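Local atomic coordinates of phage terminase large subunit (Thermus phage P7426, PDB entry 7KS4), a protein that probably drives viral DNA into empty capsids as an ATP-powered motor and cuts the genome as an endonuclease, its N-terminal ATPase domain being the part present here. Residues Lys22-Gln27 with Asp228-Arg233; Trp69-Thr74 with Asp149-Asp154. All blocks are in the same frame, centred on the assembly; numbering follows the deposited sequence.

Contact 1: residues Lys22-Gln27 with Asp228-Arg233; sequences KPHHVQ and DVWPER. With SO4 (sulfate ion), chain B.
Val229 meets His24 where the latter, the N-cap of helix 25-32, faces the end of helix 226-229, at the edge of the ADP pocket of this P-loop ATPase domain. Of the valine's two methyls CG1 does the touching: it lies anti to the backbone N (chi1 -172°) and comes within 3.7 Å of His24 ND1, the two side chains crossing at about a right angle. The other methyl, CG2, faces Val26 in the first turn of helix 25-32 and rests 4.2 Å from its CG2. Val229 also touches Ser46, an ADP-binding residue.

The imidazole of His24 reaches on to Trp230, its CE1 4.0 Å from CZ2 of the indole. The two ring planes stand at 82°, but the approach is oblique. The Gln27 side chain folds back on the helix start, OE1 accepting a nearly straight hydrogen bond of 2.7 Å from His24 N, which arrives in the plane of that carbonyl. NE2 of Gln27 is used elsewhere, on the adenine N7 of ADP and the backbone O of Gly47.

His25 carries the outer, more exposed side. Its CG takes the crowded position between backbone N and carbonyl carbon (chi1 63°). The edge of the ring faces Asp228, CE1 lying 3.6 Å from the backbone O, while Val26 CG2 sits 3.1 Å above one face, toward the rim. A sulfate, probably from the crystallisation liquor, accepts from ND1 through O1, although that contact is doubtfully short, and weakly from the His25 backbone N.

The Trp230 indole is held by NE1 on the backbone O of Gln45. Its two faces are met, both toward the rim, by Val229 CG1 on one side and, 3.5 Å above the plane on the other, by CZ of Arg233.

Contact 2: residues Trp69-Thr74 with Asp149-Asp154; sequences WIIAPT and DFVILD
Ile71 and Ile152 lie at the heart of a parallel strand pair, 69-72 beside 150-153, whose axes come within 4.7 Å and run 21° apart. Ile152 is gripped on both its backbone polar atoms: its N-H reaches Trp69 O at 2.8 Å, and its O takes the N-H of Ile71 at 2.7 Å. One step on, Asp154 N bonds to Ile71 O. Between these bonds the CA-H groups of Val151, Ile70 and Leu153 also point at carbonyl oxygens across the gap.

The side chains fill in above and below. On one face Ile70 CG1, anti to its backbone N (chi1 -180°), lies 4.1 Å from Ile152 CB, under helices 48-62 and 75-92. On the reverse face Ile71 CD1 meets Val151 CG2 at 3.9 Å, the two side chains crossing obliquely. The same methyl of Ile71 lies in the plane of the Trp69 indole, at its edge, and helix 161-175 closes over this side through Ile168.

The ends are slacker. At the start, Trp69 N reaches Phe150 O through a bond that is long, 3.3 Å, and weak, and the indole swings off to a cation-pi contact with Lys135. At the other end the ladder gives out at Pro73, which has no N-H; it sets its CD 3.4 Å from Asp154 O. Pro73 and Thr74 are partly exposed, and Thr74 caps the following helix through Gln77 N.

Gln77 also hydrogen-bonds OD2 of Asp154, a magnesium-binding residue of this protein whose side chain stands about 3 Å from the bound ion. The buried apolar strand leading to this aspartate is consistent with a Walker B motif; strand 178-183 between it and P-loop strand 37-42, with Glu155, the predicted catalytic residue, next in sequence, fits the ASCE class of ATPases.

How the contacts relate
From the N terminus, the chain lays down 22-27 at the adenine side of the pocket, then strand 37-42, the P-loop and helix 48-62 before reaching 69-74. Helix 75-92 and strands 99-104, 109-115 and 126-136 follow, and the return of 149-154 beside 69-74 completes contact 2, a loop of 74 residues in the middle of the sheet. Helix 161-175, strand 178-183 and the edge strand 219-224 come next, and 228-233 then closes contact 1 around everything between, so contact 2 falls wholly within its span. The contacts do not touch, their nearest atoms about 12 Å apart; contact 1 borders the ADP, and the Asp154 side chain of contact 2 lies about 6 Å from it.

Contact 1: residues Lys22-Gln27 with Asp228-Arg233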
loop_
_atom_site.group_PDB
_atom_site.type_symbol
_atom_site.label_atom_id
_atom_site.label_comp_id
_atom_site.label_asym_id
_atom_site.label_seq_id
_atom_site.Cartn_x
_atom_site.Cartn_y
_atom_site.Cartn_z
ATOM N N LYS A 22 14.342 5.157 5.410
ATOM C CA LYS A 22 14.230 5.990 6.607
ATOM C C LYS A 22 12.852 6.641 6.620
ATOM O O LYS A 22 12.681 7.776 6.153
ATOM C CB LYS A 22 15.342 7.039 6.657
ATOM C CG LYS A 22 16.739 6.460 6.954
ATOM C CD LYS A 22 17.658 6.465 5.723
ATOM C CE LYS A 22 19.070 5.955 6.056
ATOM N NZ LYS A 22 19.663 5.064 4.996
ATOM N N PRO A 23 11.854 5.975 7.185
ATOM C CA PRO A 23 10.476 6.460 7.048
ATOM C C PRO A 23 10.229 7.781 7.764
ATOM O O PRO A 23 10.886 8.117 8.751
ATOM C CB PRO A 23 9.651 5.334 7.682
ATOM C CG PRO A 23 10.586 4.721 8.671
ATOM C CD PRO A 23 11.933 4.785 8.051
ATOM N N HIS A 24 9.242 8.521 7.253
ATOM C CA HIS A 24 8.718 9.720 7.887
ATOM C C HIS A 24 7.665 9.351 8.930
ATOM O O HIS A 24 7.270 8.191 9.068
ATOM C CB HIS A 24 8.112 10.654 6.842
ATOM C CG HIS A 24 9.065 11.039 5.755
ATOM N ND1 HIS A 24 8.656 11.314 4.469
ATOM C CD2 HIS A 24 10.410 11.192 5.764
ATOM C CE1 HIS A 24 9.707 11.621 3.731
ATOM N NE2 HIS A 24 10.785 11.555 4.493
ATOM N N HIS A 25 7.188 10.363 9.663
ATOM C CA HIS A 25 6.294 10.081 10.783
ATOM C C HIS A 25 5.034 9.357 10.315
ATOM O O HIS A 25 4.565 8.431 10.985
ATOM C CB HIS A 25 5.942 11.369 11.537
ATOM C CG HIS A 25 5.187 12.380 10.727
ATOM N ND1 HIS A 25 5.772 13.124 9.724
ATOM C CD2 HIS A 25 3.899 12.796 10.801
ATOM C CE1 HIS A 25 4.872 13.942 9.203
ATOM N NE2 HIS A 25 3.728 13.764 9.839
ATOM N N VAL A 26 4.492 9.740 9.158
ATOM C CA VAL A 26 3.250 9.122 8.699
ATOM C C VAL A 26 3.506 7.711 8.195
ATOM O O VAL A 26 2.714 6.799 8.449
ATOM C CB VAL A 26 2.575 9.981 7.619
ATOM C CG1 VAL A 26 1.188 9.410 7.297
ATOM C CG2 VAL A 26 2.468 11.422 8.074
ATOM N N GLN A 27 4.593 7.518 7.446
ATOM C CA GLN A 27 4.985 6.175 7.035
ATOM C C GLN A 27 5.221 5.287 8.245
ATOM O O GLN A 27 4.754 4.143 8.296
ATOM C CB GLN A 27 6.243 6.239 6.172
ATOM C CG GLN A 27 6.066 6.983 4.874
ATOM C CD GLN A 27 7.387 7.271 4.205
ATOM O OE1 GLN A 27 8.348 7.689 4.856
ATOM N NE2 GLN A 27 7.453 7.033 2.901
ATOM N N ASP A 228 1.603 18.510 5.467
ATOM C CA ASP A 228 1.899 17.854 6.737
ATOM C C ASP A 228 3.200 17.067 6.652
ATOM O O ASP A 228 3.958 17.009 7.628
ATOM C CB ASP A 228 0.755 16.920 7.147
ATOM C CG ASP A 228 -0.508 17.668 7.531
ATOM O OD1 ASP A 228 -0.399 18.771 8.110
ATOM O OD2 ASP A 228 -1.612 17.147 7.259
ATOM N N VAL A 229 3.477 16.460 5.502
ATOM C CA VAL A 229 4.725 15.732 5.316
ATOM C C VAL A 229 5.845 16.658 4.856
ATOM O O VAL A 229 7.007 16.444 5.212
ATOM C CB VAL A 229 4.536 14.587 4.313
ATOM C CG1 VAL A 229 5.794 13.709 4.275
ATOM C CG2 VAL A 229 3.281 13.760 4.653
ATOM N N TRP A 230 5.518 17.678 4.057
ATOM C CA TRP A 230 6.491 18.629 3.527
ATOM C C TRP A 230 6.093 20.028 3.981
ATOM O O TRP A 230 5.559 20.822 3.191
ATOM C CB TRP A 230 6.571 18.540 2.005
ATOM C CG TRP A 230 7.048 17.206 1.533
ATOM C CD1 TRP A 230 6.317 16.252 0.884
ATOM C CD2 TRP A 230 8.366 16.666 1.689
ATOM N NE1 TRP A 230 7.103 15.154 0.620
ATOM C CE2 TRP A 230 8.365 15.383 1.105
ATOM C CE3 TRP A 230 9.549 17.146 2.266
ATOM C CZ2 TRP A 230 9.503 14.574 1.079
ATOM C CZ3 TRP A 230 10.676 16.341 2.240
ATOM C CH2 TRP A 230 10.646 15.071 1.651
ATOM N N PRO A 231 6.343 20.372 5.246
ATOM C CA PRO A 231 5.963 21.712 5.722
ATOM C C PRO A 231 6.664 22.833 4.977
ATOM O O PRO A 231 6.103 23.927 4.841
ATOM C CB PRO A 231 6.366 21.694 7.205
ATOM C CG PRO A 231 6.709 20.268 7.529
ATOM C CD PRO A 231 7.110 19.621 6.254
ATOM N N GLU A 232 7.888 22.603 4.502
ATOM C CA GLU A 232 8.612 23.647 3.793
ATOM C C GLU A 232 8.023 23.929 2.414
ATOM O O GLU A 232 8.389 24.937 1.801
ATOM C CB GLU A 232 10.091 23.264 3.668
ATOM C CG GLU A 232 10.398 22.118 2.691
ATOM C CD GLU A 232 10.371 20.728 3.319
ATOM O OE1 GLU A 232 9.606 20.494 4.285
ATOM O OE2 GLU A 232 11.121 19.861 2.821
ATOM N N ARG A 233 7.142 23.061 1.919
ATOM C CA ARG A 233 6.466 23.245 0.642
ATOM C C ARG A 233 5.076 23.838 0.795
ATOM O O ARG A 233 4.384 24.029 -0.211
ATOM C CB ARG A 233 6.348 21.907 -0.096
ATOM C CG ARG A 233 7.673 21.266 -0.454
ATOM C CD ARG A 233 7.464 19.910 -1.128
ATOM N NE ARG A 233 8.712 19.163 -1.262
ATOM C CZ ARG A 233 8.785 17.875 -1.587
ATOM N NH1 ARG A 233 7.682 17.178 -1.814
ATOM N NH2 ARG A 233 9.965 17.280 -1.681
HETATM S S SO4 B . 9.390 13.727 9.717
HETATM O O1 SO4 B . 8.116 13.523 9.035
HETATM O O2 SO4 B . 10.477 13.526 8.766
HETATM O O3 SO4 B . 9.452 15.084 10.255
HETATM O O4 SO4 B . 9.511 12.775 10.817
#

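Contact 2: residues Trp69-Thr74 with Asp149-Asp154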
loop_
_atom_site.group_PDB
_atom_site.type_symbol
_atom_site.label_atom_id
_atom_site.label_comp_id
_atom_site.label_asym_id
_atom_site.label_seq_id
_atom_site.Cartn_x
_atom_site.Cartn_y
_atom_site.Cartn_z
ATOM N N TRP A 69 -0.843 -8.918 -3.741
ATOM C CA TRP A 69 -1.055 -8.126 -4.939
ATOM C C TRP A 69 -0.940 -6.653 -4.584
ATOM O O TRP A 69 -1.258 -6.249 -3.463
ATOM C CB TRP A 69 -2.456 -8.339 -5.549
ATOM C CG TRP A 69 -2.720 -9.666 -6.183
ATOM C CD1 TRP A 69 -1.856 -10.713 -6.315
ATOM C CD2 TRP A 69 -3.955 -10.086 -6.777
ATOM N NE1 TRP A 69 -2.480 -11.763 -6.959
ATOM C CE2 TRP A 69 -3.768 -11.398 -7.252
ATOM C CE3 TRP A 69 -5.201 -9.474 -6.951
ATOM C CZ2 TRP A 69 -4.784 -12.111 -7.893
ATOM C CZ3 TRP A 69 -6.206 -10.181 -7.587
ATOM C CH2 TRP A 69 -5.992 -11.486 -8.049
ATOM N N ILE A 70 -0.497 -5.856 -5.549
ATOM C CA ILE A 70 -0.768 -4.425 -5.564
ATOM C C ILE A 70 -1.719 -4.163 -6.720
ATOM O O ILE A 70 -1.457 -4.573 -7.859
ATOM C CB ILE A 70 0.514 -3.576 -5.683
ATOM C CG1 ILE A 70 0.154 -2.074 -5.687
ATOM C CG2 ILE A 70 1.333 -3.974 -6.902
ATOM C CD1 ILE A 70 -0.098 -1.446 -7.070
ATOM N N ILE A 71 -2.838 -3.510 -6.422
ATOM C CA ILE A 71 -3.867 -3.211 -7.408
ATOM C C ILE A 71 -3.985 -1.699 -7.510
ATOM O O ILE A 71 -4.099 -1.011 -6.490
ATOM C CB ILE A 71 -5.224 -3.833 -7.028
ATOM C CG1 ILE A 71 -5.025 -5.273 -6.549
ATOM C CG2 ILE A 71 -6.186 -3.756 -8.230
ATOM C CD1 ILE A 71 -6.287 -5.939 -6.060
ATOM N N ALA A 72 -3.956 -1.191 -8.732
ATOM C CA ALA A 72 -4.158 0.221 -9.020
ATOM C C ALA A 72 -5.256 0.361 -10.052
ATOM O O ALA A 72 -5.749 -0.638 -10.592
ATOM C CB ALA A 72 -2.858 0.866 -9.529
ATOM N N PRO A 73 -5.691 1.589 -10.345
ATOM C CA PRO A 73 -6.705 1.762 -11.398
ATOM C C PRO A 73 -6.229 1.330 -12.773
ATOM O O PRO A 73 -7.044 0.857 -13.578
ATOM C CB PRO A 73 -7.009 3.265 -11.353
ATOM C CG PRO A 73 -6.629 3.691 -9.971
ATOM C CD PRO A 73 -5.429 2.848 -9.625
ATOM N N THR A 74 -4.938 1.479 -13.066
ATOM C CA THR A 74 -4.357 1.125 -14.353
ATOM C C THR A 74 -3.072 0.341 -14.128
ATOM O O THR A 74 -2.489 0.368 -13.042
ATOM C CB THR A 74 -4.037 2.362 -15.191
ATOM O OG1 THR A 74 -3.076 3.168 -14.495
ATOM C CG2 THR A 74 -5.300 3.182 -15.460
ATOM N N ASP A 149 -2.312 -13.316 1.182
ATOM C CA ASP A 149 -1.976 -12.938 2.541
ATOM C C ASP A 149 -1.963 -11.430 2.736
ATOM O O ASP A 149 -2.095 -10.963 3.874
ATOM C CB ASP A 149 -0.616 -13.518 2.912
ATOM C CG ASP A 149 -0.580 -15.007 2.738
ATOM O OD1 ASP A 149 -1.203 -15.692 3.573
ATOM O OD2 ASP A 149 0.020 -15.487 1.750
ATOM N N PHE A 150 -1.798 -10.662 1.664
ATOM C CA PHE A 150 -1.811 -9.213 1.789
ATOM C C PHE A 150 -2.154 -8.605 0.440
ATOM O O PHE A 150 -1.943 -9.214 -0.611
ATOM C CB PHE A 150 -0.470 -8.673 2.307
ATOM C CG PHE A 150 0.690 -8.871 1.358
ATOM C CD1 PHE A 150 1.138 -7.822 0.559
ATOM C CD2 PHE A 150 1.351 -10.089 1.285
ATOM C CE1 PHE A 150 2.214 -7.985 -0.307
ATOM C CE2 PHE A 150 2.445 -10.258 0.419
ATOM C CZ PHE A 150 2.869 -9.201 -0.376
ATOM N N VAL A 151 -2.679 -7.385 0.484
ATOM C CA VAL A 151 -3.011 -6.662 -0.735
ATOM C C VAL A 151 -2.797 -5.182 -0.483
ATOM O O VAL A 151 -3.043 -4.683 0.619
ATOM C CB VAL A 151 -4.456 -6.941 -1.202
ATOM C CG1 VAL A 151 -5.463 -6.461 -0.164
ATOM C CG2 VAL A 151 -4.713 -6.285 -2.540
ATOM N N ILE A 152 -2.312 -4.490 -1.510
ATOM C CA ILE A 152 -2.186 -3.040 -1.506
ATOM C C ILE A 152 -3.092 -2.495 -2.594
ATOM O O ILE A 152 -3.007 -2.928 -3.750
ATOM C CB ILE A 152 -0.729 -2.600 -1.743
ATOM C CG1 ILE A 152 0.172 -3.160 -0.643
ATOM C CG2 ILE A 152 -0.641 -1.073 -1.815
ATOM C CD1 ILE A 152 1.620 -3.371 -1.084
ATOM N N LEU A 153 -3.964 -1.556 -2.224
ATOM C CA LEU A 153 -4.788 -0.829 -3.183
ATOM C C LEU A 153 -4.209 0.571 -3.292
ATOM O O LEU A 153 -4.233 1.334 -2.320
ATOM C CB LEU A 153 -6.257 -0.777 -2.763
ATOM C CG LEU A 153 -7.108 -1.999 -3.104
ATOM C CD1 LEU A 153 -6.704 -3.190 -2.271
ATOM C CD2 LEU A 153 -8.589 -1.687 -2.914
ATOM N N ASP A 154 -3.684 0.898 -4.466
ATOM C CA ASP A 154 -3.107 2.207 -4.733
ATOM C C ASP A 154 -4.133 3.060 -5.467
ATOM O O ASP A 154 -4.861 2.560 -6.328
ATOM C CB ASP A 154 -1.830 2.077 -5.559
ATOM C CG ASP A 154 -1.040 3.370 -5.630
ATOM O OD1 ASP A 154 -1.172 4.213 -4.719
ATOM O OD2 ASP A 154 -0.277 3.535 -6.597
#